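Local atomic coordinates of arginyl-tRNA synthetase, putative (Plasmodium falciparum, PDB entry 5JLD), a protein that probably catalyses the ATP-dependent joining of L-arginine to tRNA(Arg), as a class I aminoacyl-tRNA synthetase, releasing AMP and diphosphate. Residues E64-F72 and K86-T94; Y37-Y45 and I513-D524. All blocks are in the same frame, centred on the assembly; numbering follows the deposited sequence.

Contact 1 (E64-F72 and K86-T94); sequences ENAQKISEF and KSSPQGFIT
Q67 and E71, one turn apart on helix 66-75, both bond the hydroxyl of S87. Q67 NE2 donates to S87 OG over 2.9 Å, nearly straight at 167° and close to its own amide plane. It reaches there because Q67 CG is anti to the backbone N (chi1 -171°) and the chain runs extended beyond it. S87 OG donates to E71 OE1 at 2.7 Å, on the syn lone pair. The bent E71 chain brings its carboxylate there.

One water takes the N-H of Q67 and donates to P89 O. Another takes the N-H of S87 and donates to E71 OE2.

Packing is close at G91, whose CA lies 4.2 Å from Q67 CA. The A66 methyl meets Q90 O at 3.4 Å. I93 CG1 touches S70 CB at 3.6 Å. S70 OG turns back to Q67 O, which also accepts from E71 N.

N65 caps the helix start through OD1 to K68 N. S88 OG accepts from G91 N, an ST motif, and donates to F92 O. The contact packs helix 66-75 of the N-terminal domain on the turn entering strand 93-97 of its antiparallel sheet. I93 also packs on helix 10-25, A66 and S70 on helix 49-57.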
ATOM      1  N   GLU A  64     -15.730  30.624  30.227  1.00 75.95           N
ATOM      2  CA  GLU A  64     -16.710  29.864  31.009  1.00 76.73           C
ATOM      3  C   GLU A  64     -16.781  28.385  30.610  1.00 70.94           C
ATOM      4  O   GLU A  64     -17.158  27.531  31.419  1.00 71.05           O
ATOM      5  CB  GLU A  64     -18.100  30.492  30.879  1.00 78.13           C
ATOM      6  CG  GLU A  64     -18.278  31.817  31.592  1.00 93.27           C
ATOM      7  CD  GLU A  64     -19.643  32.427  31.313  1.00106.87           C
ATOM      8  OE1 GLU A  64     -20.076  33.315  32.079  1.00108.15           O
ATOM      9  OE2 GLU A  64     -20.281  32.017  30.321  1.00112.72           O
ATOM     10  N   ASN A  65     -16.422  28.100  29.361  1.00 64.19           N
ATOM     11  CA  ASN A  65     -16.534  26.757  28.797  1.00 57.31           C
ATOM     12  C   ASN A  65     -15.775  26.654  27.472  1.00 61.08           C
ATOM     13  O   ASN A  65     -15.289  27.659  26.947  1.00 62.82           O
ATOM     14  CB  ASN A  65     -18.000  26.393  28.586  1.00 59.38           C
ATOM     15  CG  ASN A  65     -18.724  27.398  27.718  1.00 55.60           C
ATOM     16  OD1 ASN A  65     -18.525  27.432  26.499  1.00 52.78           O
ATOM     17  ND2 ASN A  65     -19.560  28.225  28.333  1.00 55.04           N
ATOM     18  N   ALA A  66     -15.678  25.446  26.925  1.00 56.34           N
ATOM     19  CA  ALA A  66     -14.939  25.233  25.687  1.00 53.44           C
ATOM     20  C   ALA A  66     -15.650  25.871  24.473  1.00 50.32           C
ATOM     21  O   ALA A  66     -14.997  26.364  23.532  1.00 49.93           O
ATOM     22  CB  ALA A  66     -14.705  23.719  25.461  1.00 48.27           C
ATOM     23  N   GLN A  67     -16.981  25.883  24.507  1.00 45.55           N
ATOM     24  CA  GLN A  67     -17.753  26.400  23.378  1.00 47.87           C
ATOM     25  C   GLN A  67     -17.430  27.868  23.100  1.00 43.23           C
ATOM     26  O   GLN A  67     -17.385  28.282  21.950  1.00 44.39           O
ATOM     27  CB  GLN A  67     -19.269  26.224  23.595  1.00 43.62           C
ATOM     28  CG  GLN A  67     -20.066  26.563  22.323  1.00 48.60           C
ATOM     29  CD  GLN A  67     -21.488  26.038  22.313  1.00 47.45           C
ATOM     30  OE1 GLN A  67     -22.099  25.821  23.359  1.00 46.79           O
ATOM     31  NE2 GLN A  67     -22.013  25.799  21.113  1.00 42.76           N
ATOM     32  N   LYS A  68     -17.192  28.655  24.140  1.00 44.34           N
ATOM     33  CA  LYS A  68     -16.824  30.046  23.905  1.00 51.65           C
ATOM     34  C   LYS A  68     -15.492  30.187  23.174  1.00 47.55           C
ATOM     35  O   LYS A  68     -15.339  31.033  22.287  1.00 50.89           O
ATOM     36  CB  LYS A  68     -16.796  30.821  25.212  1.00 58.38           C
ATOM     37  CG  LYS A  68     -18.085  30.693  26.000  1.00 64.20           C
ATOM     38  CD  LYS A  68     -18.368  31.988  26.699  1.00 71.09           C
ATOM     39  CE  LYS A  68     -17.273  32.307  27.697  1.00 74.42           C
ATOM     40  NZ  LYS A  68     -17.777  33.210  28.751  1.00 85.19           N
ATOM     41  N   ILE A  69     -14.543  29.330  23.515  1.00 46.32           N
ATOM     42  CA  ILE A  69     -13.274  29.306  22.804  1.00 42.55           C
ATOM     43  C   ILE A  69     -13.523  28.946  21.344  1.00 44.00           C
ATOM     44  O   ILE A  69     -13.011  29.610  20.427  1.00 45.56           O
ATOM     45  CB  ILE A  69     -12.291  28.324  23.466  1.00 45.92           C
ATOM     46  CG1 ILE A  69     -11.957  28.821  24.883  1.00 53.48           C
ATOM     47  CG2 ILE A  69     -11.024  28.114  22.607  1.00 41.30           C
ATOM     48  CD1 ILE A  69     -10.781  28.082  25.542  1.00 56.47           C
ATOM     49  N   SER A  70     -14.353  27.934  21.109  1.00 45.17           N
ATOM     50  CA  SER A  70     -14.583  27.544  19.722  1.00 47.75           C
ATOM     51  C   SER A  70     -15.252  28.684  18.949  1.00 42.97           C
ATOM     52  O   SER A  70     -14.971  28.879  17.771  1.00 44.53           O
ATOM     53  CB  SER A  70     -15.416  26.265  19.639  1.00 46.53           C
ATOM     54  OG  SER A  70     -16.767  26.505  19.905  1.00 50.57           O
ATOM     55  N   GLU A  71     -16.096  29.456  19.631  1.00 41.81           N
ATOM     56  CA  GLU A  71     -16.755  30.605  19.015  1.00 47.36           C
ATOM     57  C   GLU A  71     -15.763  31.734  18.672  1.00 49.32           C
ATOM     58  O   GLU A  71     -15.872  32.380  17.632  1.00 45.60           O
ATOM     59  CB  GLU A  71     -17.857  31.127  19.945  1.00 46.37           C
ATOM     60  CG  GLU A  71     -19.161  31.366  19.243  1.00 59.25           C
ATOM     61  CD  GLU A  71     -19.784  30.093  18.713  1.00 64.41           C
ATOM     62  OE1 GLU A  71     -20.026  29.178  19.519  1.00 77.07           O
ATOM     63  OE2 GLU A  71     -20.058  30.016  17.498  1.00 64.69           O
ATOM     64  N   PHE A  72     -14.802  31.978  19.554  1.00 46.05           N
ATOM     65  CA  PHE A  72     -13.723  32.915  19.230  1.00 56.00           C
ATOM     66  C   PHE A  72     -12.953  32.443  17.957  1.00 52.61           C
ATOM     67  O   PHE A  72     -12.764  33.215  16.975  1.00 49.85           O
ATOM     68  CB  PHE A  72     -12.803  33.053  20.450  1.00 57.20           C
ATOM     69  CG  PHE A  72     -11.795  34.162  20.350  1.00 51.21           C
ATOM     70  CD1 PHE A  72     -12.137  35.391  19.806  1.00 44.09           C
ATOM     71  CD2 PHE A  72     -10.506  33.980  20.839  1.00 46.98           C
ATOM     72  CE1 PHE A  72     -11.202  36.415  19.734  1.00 50.78           C
ATOM     73  CE2 PHE A  72      -9.567  34.991  20.766  1.00 48.36           C
ATOM     74  CZ  PHE A  72      -9.910  36.211  20.210  1.00 47.98           C
ATOM     75  N   LYS A  86     -19.901  25.703  12.450  1.00 48.11           N
ATOM     76  CA  LYS A  86     -20.705  25.655  13.678  1.00 46.36           C
ATOM     77  C   LYS A  86     -19.947  25.064  14.860  1.00 48.77           C
ATOM     78  O   LYS A  86     -19.167  24.114  14.713  1.00 46.57           O
ATOM     79  CB  LYS A  86     -21.988  24.845  13.452  1.00 52.08           C
ATOM     80  CG  LYS A  86     -23.094  25.652  12.761  1.00 71.83           C
ATOM     81  CD  LYS A  86     -24.397  24.874  12.551  1.00 79.97           C
ATOM     82  CE  LYS A  86     -25.594  25.837  12.522  1.00 88.85           C
ATOM     83  NZ  LYS A  86     -26.926  25.158  12.472  1.00 92.36           N
ATOM     84  N   SER A  87     -20.175  25.639  16.034  1.00 45.99           N
ATOM     85  CA  SER A  87     -19.625  25.101  17.263  1.00 47.85           C
ATOM     86  C   SER A  87     -20.541  23.996  17.773  1.00 48.45           C
ATOM     87  O   SER A  87     -21.479  23.591  17.095  1.00 43.70           O
ATOM     88  CB  SER A  87     -19.456  26.197  18.317  1.00 48.86           C
ATOM     89  OG  SER A  87     -20.723  26.706  18.734  1.00 50.57           O
ATOM     90  N   SER A  88     -20.263  23.538  18.984  1.00 47.60           N
ATOM     91  CA  SER A  88     -20.941  22.407  19.598  1.00 42.43           C
ATOM     92  C   SER A  88     -20.738  22.613  21.082  1.00 41.82           C
ATOM     93  O   SER A  88     -19.780  23.297  21.473  1.00 45.39           O
ATOM     94  CB  SER A  88     -20.340  21.078  19.132  1.00 41.92           C
ATOM     95  OG  SER A  88     -19.024  20.907  19.660  1.00 46.41           O
ATOM     96  N   PRO A  89     -21.631  22.055  21.916  1.00 42.18           N
ATOM     97  CA  PRO A  89     -21.488  22.260  23.360  1.00 49.82           C
ATOM     98  C   PRO A  89     -20.165  21.711  23.896  1.00 52.12           C
ATOM     99  O   PRO A  89     -19.633  22.267  24.865  1.00 52.83           O
ATOM    100  CB  PRO A  89     -22.697  21.508  23.952  1.00 54.13           C
ATOM    101  CG  PRO A  89     -23.236  20.654  22.841  1.00 47.99           C
ATOM    102  CD  PRO A  89     -22.885  21.357  21.576  1.00 47.84           C
ATOM    103  N   GLN A  90     -19.628  20.667  23.261  1.00 46.13           N
ATOM    104  CA  GLN A  90     -18.348  20.102  23.670  1.00 42.48           C
ATOM    105  C   GLN A  90     -17.227  21.039  23.259  1.00 42.95           C
ATOM    106  O   GLN A  90     -16.174  21.097  23.892  1.00 48.84           O
ATOM    107  CB  GLN A  90     -18.133  18.707  23.059  1.00 49.86           C
ATOM    108  CG  GLN A  90     -19.206  17.684  23.446  1.00 54.13           C
ATOM    109  CD  GLN A  90     -20.267  17.506  22.367  1.00 56.48           C
ATOM    110  OE1 GLN A  90     -20.559  18.435  21.601  1.00 53.96           O
ATOM    111  NE2 GLN A  90     -20.842  16.307  22.297  1.00 46.02           N
ATOM    112  N   GLY A  91     -17.450  21.769  22.175  1.00 45.28           N
ATOM    113  CA  GLY A  91     -16.491  22.768  21.762  1.00 40.13           C
ATOM    114  C   GLY A  91     -15.771  22.455  20.478  1.00 46.33           C
ATOM    115  O   GLY A  91     -14.982  23.272  20.001  1.00 50.75           O
ATOM    116  N   PHE A  92     -16.002  21.284  19.896  1.00 44.75           N
ATOM    117  CA  PHE A  92     -15.433  21.082  18.567  1.00 39.37           C
ATOM    118  C   PHE A  92     -16.215  21.909  17.533  1.00 42.68           C
ATOM    119  O   PHE A  92     -17.314  22.417  17.808  1.00 42.83           O
ATOM    120  CB  PHE A  92     -15.390  19.605  18.178  1.00 43.44           C
ATOM    121  CG  PHE A  92     -16.704  18.890  18.294  1.00 48.01           C
ATOM    122  CD1 PHE A  92     -17.676  19.031  17.317  1.00 44.68           C
ATOM    123  CD2 PHE A  92     -16.947  18.043  19.368  1.00 39.68           C
ATOM    124  CE1 PHE A  92     -18.877  18.343  17.415  1.00 52.50           C
ATOM    125  CE2 PHE A  92     -18.138  17.346  19.475  1.00 38.39           C
ATOM    126  CZ  PHE A  92     -19.108  17.495  18.495  1.00 52.48           C
ATOM    127  N   ILE A  93     -15.617  22.059  16.360  1.00 40.37           N
ATOM    128  CA  ILE A  93     -16.137  22.909  15.298  1.00 43.01           C
ATOM    129  C   ILE A  93     -16.307  22.110  14.017  1.00 40.60           C
ATOM    130  O   ILE A  93     -15.397  21.417  13.597  1.00 49.51           O
ATOM    131  CB  ILE A  93     -15.183  24.105  15.029  1.00 42.27           C
ATOM    132  CG1 ILE A  93     -15.081  25.021  16.256  1.00 43.55           C
ATOM    133  CG2 ILE A  93     -15.599  24.875  13.799  1.00 35.89           C
ATOM    134  CD1 ILE A  93     -13.871  25.959  16.213  1.00 43.39           C
ATOM    135  N   THR A  94     -17.467  22.194  13.394  1.00 41.90           N
ATOM    136  CA  THR A  94     -17.706  21.481  12.147  1.00 42.67           C
ATOM    137  C   THR A  94     -17.886  22.455  11.001  1.00 43.72           C
ATOM    138  O   THR A  94     -18.389  23.574  11.182  1.00 50.21           O
ATOM    139  CB  THR A  94     -18.955  20.567  12.224  1.00 41.72           C
ATOM    140  OG1 THR A  94     -20.101  21.355  12.553  1.00 44.87           O
ATOM    141  CG2 THR A  94     -18.770  19.456  13.277  1.00 46.94           C
TER
HETATM  142  O   HOH W   1     -18.777  24.223  26.521  1.00 45.29           O
HETATM  143  O   HOH W   2     -21.516  28.086  16.322  1.00 51.87           O

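Contact 2 (Y37-Y45 and I513-D524); sequences YANLKFGHY and INLGLHILKFPD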
ATOM      1  N   TYR A  37     -12.732  14.186   9.996  1.00 44.84           N
ATOM      2  CA  TYR A  37     -14.002  14.189   9.303  1.00 50.33           C
ATOM      3  C   TYR A  37     -15.061  14.336  10.347  1.00 48.00           C
ATOM      4  O   TYR A  37     -14.904  13.862  11.468  1.00 50.33           O
ATOM      5  CB  TYR A  37     -14.230  12.905   8.497  1.00 51.71           C
ATOM      6  CG  TYR A  37     -13.247  12.727   7.369  1.00 52.97           C
ATOM      7  CD1 TYR A  37     -13.104  13.707   6.404  1.00 51.93           C
ATOM      8  CD2 TYR A  37     -12.471  11.569   7.261  1.00 53.45           C
ATOM      9  CE1 TYR A  37     -12.207  13.564   5.365  1.00 50.31           C
ATOM     10  CE2 TYR A  37     -11.579  11.406   6.215  1.00 51.27           C
ATOM     11  CZ  TYR A  37     -11.453  12.411   5.274  1.00 52.27           C
ATOM     12  OH  TYR A  37     -10.578  12.282   4.232  1.00 50.84           O
ATOM     13  N   ALA A  38     -16.126  15.028   9.987  1.00 48.22           N
ATOM     14  CA  ALA A  38     -17.275  15.133  10.865  1.00 56.71           C
ATOM     15  C   ALA A  38     -18.216  13.999  10.517  1.00 52.06           C
ATOM     16  O   ALA A  38     -18.073  13.364   9.463  1.00 49.21           O
ATOM     17  CB  ALA A  38     -17.962  16.480  10.701  1.00 59.66           C
ATOM     18  N   ASN A  39     -19.148  13.730  11.418  1.00 48.99           N
ATOM     19  CA  ASN A  39     -20.336  12.950  11.106  1.00 54.93           C
ATOM     20  C   ASN A  39     -21.037  13.606   9.925  1.00 50.49           C
ATOM     21  O   ASN A  39     -21.400  14.782   9.993  1.00 53.70           O
ATOM     22  CB  ASN A  39     -21.260  12.886  12.328  1.00 61.66           C
ATOM     23  CG  ASN A  39     -22.511  12.055  12.089  1.00 73.30           C
ATOM     24  OD1 ASN A  39     -23.065  12.028  10.990  1.00 80.30           O
ATOM     25  ND2 ASN A  39     -22.985  11.398  13.142  1.00 73.68           N
ATOM     26  N   LEU A  40     -21.246  12.846   8.855  1.00 51.52           N
ATOM     27  CA  LEU A  40     -21.763  13.405   7.606  1.00 59.38           C
ATOM     28  C   LEU A  40     -23.173  13.989   7.741  1.00 62.84           C
ATOM     29  O   LEU A  40     -23.577  14.854   6.959  1.00 68.07           O
ATOM     30  CB  LEU A  40     -21.737  12.337   6.513  1.00 66.40           C
ATOM     31  CG  LEU A  40     -21.910  12.820   5.073  1.00 70.36           C
ATOM     32  CD1 LEU A  40     -20.778  13.759   4.669  1.00 65.11           C
ATOM     33  CD2 LEU A  40     -21.976  11.629   4.135  1.00 72.09           C
ATOM     34  N   LYS A  41     -23.917  13.534   8.743  1.00 60.56           N
ATOM     35  CA  LYS A  41     -25.252  14.063   8.980  1.00 64.95           C
ATOM     36  C   LYS A  41     -25.169  15.521   9.402  1.00 68.46           C
ATOM     37  O   LYS A  41     -26.101  16.301   9.184  1.00 66.07           O
ATOM     38  CB  LYS A  41     -25.984  13.244  10.048  1.00 69.78           C
ATOM     39  N   PHE A  42     -24.034  15.895   9.987  1.00 65.99           N
ATOM     40  CA  PHE A  42     -23.914  17.209  10.603  1.00 64.79           C
ATOM     41  C   PHE A  42     -22.829  18.091   9.987  1.00 65.93           C
ATOM     42  O   PHE A  42     -22.925  19.312  10.038  1.00 67.40           O
ATOM     43  CB  PHE A  42     -23.689  17.027  12.098  1.00 67.15           C
ATOM     44  CG  PHE A  42     -24.856  16.370  12.789  1.00 71.27           C
ATOM     45  CD1 PHE A  42     -25.981  17.109  13.136  1.00 69.48           C
ATOM     46  CD2 PHE A  42     -24.848  15.004  13.043  1.00 66.32           C
ATOM     47  CE1 PHE A  42     -27.068  16.506  13.752  1.00 67.34           C
ATOM     48  CE2 PHE A  42     -25.930  14.391  13.656  1.00 64.46           C
ATOM     49  CZ  PHE A  42     -27.045  15.149  14.015  1.00 66.77           C
ATOM     50  N   GLY A  43     -21.804  17.491   9.389  1.00 59.37           N
ATOM     51  CA  GLY A  43     -20.811  18.294   8.703  1.00 51.93           C
ATOM     52  C   GLY A  43     -19.931  17.497   7.764  1.00 51.94           C
ATOM     53  O   GLY A  43     -20.187  16.319   7.515  1.00 45.92           O
ATOM     54  N   HIS A  44     -18.894  18.153   7.248  1.00 43.80           N
ATOM     55  CA  HIS A  44     -17.925  17.509   6.374  1.00 45.76           C
ATOM     56  C   HIS A  44     -16.600  17.306   7.112  1.00 40.97           C
ATOM     57  O   HIS A  44     -16.094  16.180   7.219  1.00 44.87           O
ATOM     58  CB  HIS A  44     -17.723  18.333   5.099  1.00 37.46           C
ATOM     59  CG  HIS A  44     -18.957  18.460   4.261  1.00 44.25           C
ATOM     60  ND1 HIS A  44     -19.064  19.349   3.212  1.00 38.81           N
ATOM     61  CD2 HIS A  44     -20.143  17.797   4.311  1.00 34.01           C
ATOM     62  CE1 HIS A  44     -20.251  19.228   2.652  1.00 44.04           C
ATOM     63  NE2 HIS A  44     -20.923  18.289   3.297  1.00 42.83           N
ATOM     64  N   TYR A  45     -16.042  18.398   7.618  1.00 38.80           N
ATOM     65  CA  TYR A  45     -14.811  18.308   8.396  1.00 36.51           C
ATOM     66  C   TYR A  45     -15.052  18.895   9.779  1.00 37.19           C
ATOM     67  O   TYR A  45     -16.075  19.534  10.028  1.00 39.38           O
ATOM     68  CB  TYR A  45     -13.651  19.037   7.695  1.00 39.51           C
ATOM     69  CG  TYR A  45     -13.095  18.311   6.487  1.00 38.53           C
ATOM     70  CD1 TYR A  45     -13.746  18.377   5.271  1.00 36.77           C
ATOM     71  CD2 TYR A  45     -11.912  17.567   6.566  1.00 38.63           C
ATOM     72  CE1 TYR A  45     -13.267  17.720   4.160  1.00 43.89           C
ATOM     73  CE2 TYR A  45     -11.402  16.907   5.444  1.00 43.90           C
ATOM     74  CZ  TYR A  45     -12.097  16.994   4.244  1.00 50.53           C
ATOM     75  OH  TYR A  45     -11.649  16.368   3.115  1.00 37.90           O
ATOM     76  N   ILE A 513     -23.940  16.668  -3.928  1.00 48.84           N
ATOM     77  CA  ILE A 513     -23.010  17.294  -2.996  1.00 51.00           C
ATOM     78  C   ILE A 513     -22.135  16.237  -2.337  1.00 47.03           C
ATOM     79  O   ILE A 513     -20.915  16.345  -2.346  1.00 44.97           O
ATOM     80  CB  ILE A 513     -23.739  18.100  -1.887  1.00 50.40           C
ATOM     81  CG1 ILE A 513     -24.376  19.363  -2.462  1.00 53.55           C
ATOM     82  CG2 ILE A 513     -22.764  18.494  -0.788  1.00 42.45           C
ATOM     83  CD1 ILE A 513     -23.361  20.341  -3.038  1.00 51.24           C
ATOM     84  N   ASN A 514     -22.769  15.212  -1.775  1.00 46.41           N
ATOM     85  CA  ASN A 514     -22.039  14.164  -1.051  1.00 51.03           C
ATOM     86  C   ASN A 514     -21.066  13.359  -1.934  1.00 50.40           C
ATOM     87  O   ASN A 514     -19.928  13.038  -1.517  1.00 40.30           O
ATOM     88  CB  ASN A 514     -23.028  13.210  -0.383  1.00 50.31           C
ATOM     89  CG  ASN A 514     -23.598  13.769   0.905  1.00 49.15           C
ATOM     90  OD1 ASN A 514     -23.292  14.894   1.291  1.00 54.79           O
ATOM     91  ND2 ASN A 514     -24.438  12.982   1.576  1.00 45.31           N
ATOM     92  N   LEU A 515     -21.520  13.038  -3.145  1.00 45.89           N
ATOM     93  CA  LEU A 515     -20.662  12.376  -4.116  1.00 48.21           C
ATOM     94  C   LEU A 515     -19.458  13.262  -4.460  1.00 42.99           C
ATOM     95  O   LEU A 515     -18.310  12.806  -4.431  1.00 38.79           O
ATOM     96  CB  LEU A 515     -21.462  12.009  -5.374  1.00 46.34           C
ATOM     97  CG  LEU A 515     -20.644  11.333  -6.483  1.00 41.28           C
ATOM     98  CD1 LEU A 515     -19.896  10.141  -5.895  1.00 44.57           C
ATOM     99  CD2 LEU A 515     -21.513  10.884  -7.632  1.00 37.37           C
ATOM    100  N   GLY A 516     -19.727  14.535  -4.758  1.00 46.72           N
ATOM    101  CA  GLY A 516     -18.671  15.500  -5.047  1.00 41.95           C
ATOM    102  C   GLY A 516     -17.634  15.546  -3.940  1.00 46.08           C
ATOM    103  O   GLY A 516     -16.412  15.456  -4.185  1.00 53.00           O
ATOM    104  N   LEU A 517     -18.126  15.649  -2.711  1.00 41.63           N
ATOM    105  CA  LEU A 517     -17.276  15.691  -1.533  1.00 47.85           C
ATOM    106  C   LEU A 517     -16.367  14.463  -1.478  1.00 48.05           C
ATOM    107  O   LEU A 517     -15.126  14.576  -1.376  1.00 41.10           O
ATOM    108  CB  LEU A 517     -18.121  15.763  -0.259  1.00 47.02           C
ATOM    109  CG  LEU A 517     -17.335  15.589   1.048  1.00 41.00           C
ATOM    110  CD1 LEU A 517     -16.322  16.709   1.193  1.00 41.25           C
ATOM    111  CD2 LEU A 517     -18.256  15.533   2.278  1.00 36.83           C
ATOM    112  N   HIS A 518     -16.993  13.292  -1.553  1.00 45.11           N
ATOM    113  CA  HIS A 518     -16.229  12.083  -1.429  1.00 45.63           C
ATOM    114  C   HIS A 518     -15.133  12.028  -2.498  1.00 46.50           C
ATOM    115  O   HIS A 518     -13.985  11.703  -2.199  1.00 38.63           O
ATOM    116  CB  HIS A 518     -17.112  10.852  -1.511  1.00 44.64           C
ATOM    117  CG  HIS A 518     -16.426   9.619  -1.004  1.00 52.48           C
ATOM    118  ND1 HIS A 518     -16.168   9.416   0.336  1.00 51.51           N
ATOM    119  CD2 HIS A 518     -15.901   8.552  -1.654  1.00 41.87           C
ATOM    120  CE1 HIS A 518     -15.541   8.264   0.494  1.00 46.34           C
ATOM    121  NE2 HIS A 518     -15.361   7.723  -0.701  1.00 45.53           N
ATOM    122  N   ILE A 519     -15.485  12.392  -3.727  1.00 42.55           N
ATOM    123  CA  ILE A 519     -14.499  12.456  -4.788  1.00 43.67           C
ATOM    124  C   ILE A 519     -13.340  13.387  -4.413  1.00 44.92           C
ATOM    125  O   ILE A 519     -12.178  13.043  -4.595  1.00 45.13           O
ATOM    126  CB  ILE A 519     -15.133  12.924  -6.093  1.00 43.51           C
ATOM    127  CG1 ILE A 519     -16.083  11.848  -6.615  1.00 43.44           C
ATOM    128  CG2 ILE A 519     -14.062  13.262  -7.113  1.00 40.26           C
ATOM    129  CD1 ILE A 519     -17.022  12.353  -7.722  1.00 46.11           C
ATOM    130  N   LEU A 520     -13.647  14.546  -3.841  1.00 43.45           N
ATOM    131  CA  LEU A 520     -12.580  15.492  -3.521  1.00 43.46           C
ATOM    132  C   LEU A 520     -11.783  15.102  -2.263  1.00 42.14           C
ATOM    133  O   LEU A 520     -10.775  15.743  -1.948  1.00 41.99           O
ATOM    134  CB  LEU A 520     -13.157  16.907  -3.357  1.00 47.62           C
ATOM    135  CG  LEU A 520     -13.760  17.500  -4.630  1.00 45.18           C
ATOM    136  CD1 LEU A 520     -14.551  18.756  -4.292  1.00 45.34           C
ATOM    137  CD2 LEU A 520     -12.666  17.773  -5.683  1.00 40.45           C
ATOM    138  N   LYS A 521     -12.235  14.074  -1.542  1.00 43.86           N
ATOM    139  CA  LYS A 521     -11.469  13.574  -0.391  1.00 41.01           C
ATOM    140  C   LYS A 521     -10.249  12.720  -0.785  1.00 40.58           C
ATOM    141  O   LYS A 521      -9.406  12.424   0.055  1.00 42.40           O
ATOM    142  CB  LYS A 521     -12.357  12.747   0.531  1.00 39.62           C
ATOM    143  CG  LYS A 521     -13.414  13.538   1.315  1.00 42.12           C
ATOM    144  CD  LYS A 521     -14.109  12.619   2.314  1.00 41.49           C
ATOM    145  CE  LYS A 521     -15.138  13.359   3.139  1.00 41.18           C
ATOM    146  NZ  LYS A 521     -15.784  12.407   4.090  1.00 43.93           N
ATOM    147  N   PHE A 522     -10.186  12.316  -2.049  1.00 37.70           N
ATOM    148  CA  PHE A 522      -9.176  11.379  -2.550  1.00 45.24           C
ATOM    149  C   PHE A 522      -7.740  11.730  -2.077  1.00 37.63           C
ATOM    150  O   PHE A 522      -7.066  10.875  -1.531  1.00 38.65           O
ATOM    151  CB  PHE A 522      -9.270  11.305  -4.089  1.00 37.71           C
ATOM    152  CG  PHE A 522      -8.556  10.125  -4.704  1.00 44.12           C
ATOM    153  CD1 PHE A 522      -8.715   8.853  -4.189  1.00 43.91           C
ATOM    154  CD2 PHE A 522      -7.742  10.291  -5.822  1.00 45.53           C
ATOM    155  CE1 PHE A 522      -8.070   7.759  -4.766  1.00 46.40           C
ATOM    156  CE2 PHE A 522      -7.101   9.207  -6.410  1.00 48.00           C
ATOM    157  CZ  PHE A 522      -7.261   7.932  -5.877  1.00 45.81           C
ATOM    158  N   PRO A 523      -7.309  13.001  -2.206  1.00 39.07           N
ATOM    159  CA  PRO A 523      -5.947  13.313  -1.739  1.00 41.69           C
ATOM    160  C   PRO A 523      -5.691  13.053  -0.249  1.00 43.84           C
ATOM    161  O   PRO A 523      -4.536  12.770   0.115  1.00 47.77           O
ATOM    162  CB  PRO A 523      -5.809  14.809  -2.049  1.00 42.61           C
ATOM    163  CG  PRO A 523      -6.745  15.023  -3.209  1.00 46.75           C
ATOM    164  CD  PRO A 523      -7.929  14.167  -2.869  1.00 37.33           C
ATOM    165  N   ASP A 524      -6.735  13.139   0.586  1.00 39.62           N
ATOM    166  CA  ASP A 524      -6.593  12.880   2.017  1.00 35.72           C
ATOM    167  C   ASP A 524      -6.087  11.448   2.250  1.00 36.78           C
ATOM    168  O   ASP A 524      -5.296  11.186   3.169  1.00 39.92           O
ATOM    169  CB  ASP A 524      -7.928  13.073   2.764  1.00 32.30           C
ATOM    170  CG  ASP A 524      -8.514  14.492   2.615  1.00 46.12           C
ATOM    171  OD1 ASP A 524      -7.876  15.414   2.068  1.00 51.02           O
ATOM    172  OD2 ASP A 524      -9.640  14.686   3.071  1.00 47.91           O
TER
HETATM  173  O   HOH W   3     -17.130  14.254   6.065  1.00 48.26           O
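Y37 and Y45 both donate their hydroxyls to one oxygen of D524. Y45 OH donates to the syn lone pair of D524 OD2 (2.6 Å) and Y37 OH to its anti lone pair (2.8 Å). The carboxylate is turned 78° from the Y45 ring and 29° from the Y37 ring. OD2 sits at the edge of both rings.

K521 covers a face of Y37. Its NZ is 4.1 Å from the centroid of the Y37 ring, 24° off the normal, a cation-pi contact. The lysine chain is fully extended beyond CG and runs past the ring in the opposite direction to the tyrosine. Its CE meets Y37 CE1 at 3.7 Å.

The apolar part centres on L517. Its CD2 lies over a face of H44, 3.7 Å from the ring centroid, in a CH-pi contact. The same methyl, L517 CD2, lies 3.9 Å from L40 CD1. L40 CD2 meets the amide of N514.

A second shell sets these groups. H44 ND1 is hydrogen-bonded to the backbone N of L97. H44 and Y45 form a classic beta bulge opposite V95. A water links H44 O to K521 NZ. D524 OD1 takes the backbone N-H of T11, and Y45 packs on helix 10-25.

D524 therefore has both oxygens engaged by donors, two hydroxyls on OD2 and the T11 N-H on OD1, which would suit a charged carboxylate. The shared OD2 ties two tyrosines of the N-terminal domain to the anticodon-binding domain.

In the fold
Both contacts involve the N-terminal domain and its four-stranded antiparallel sheet, ordered 35-37, 45-47, 93-97, 82-86. Contact 1 lies within that domain, joining helix 66-75 to the turn before strand 93-97. Contact 2 uses the loop joining strands 35-37 and 45-47, with the strand residues Y37 and Y45 at its ends, and reaches the DALR anticodon-binding domain, 468 residues on. Along the chain, both segments of contact 1 fall between those of contact 2. Their centres are about 22 Å apart. They meet at strand 93-97, where T94 CB is 3.8 Å from Y45 O. Contact 1 thus packs the domain internally, and contact 2 docks it on the anticodon-binding domain.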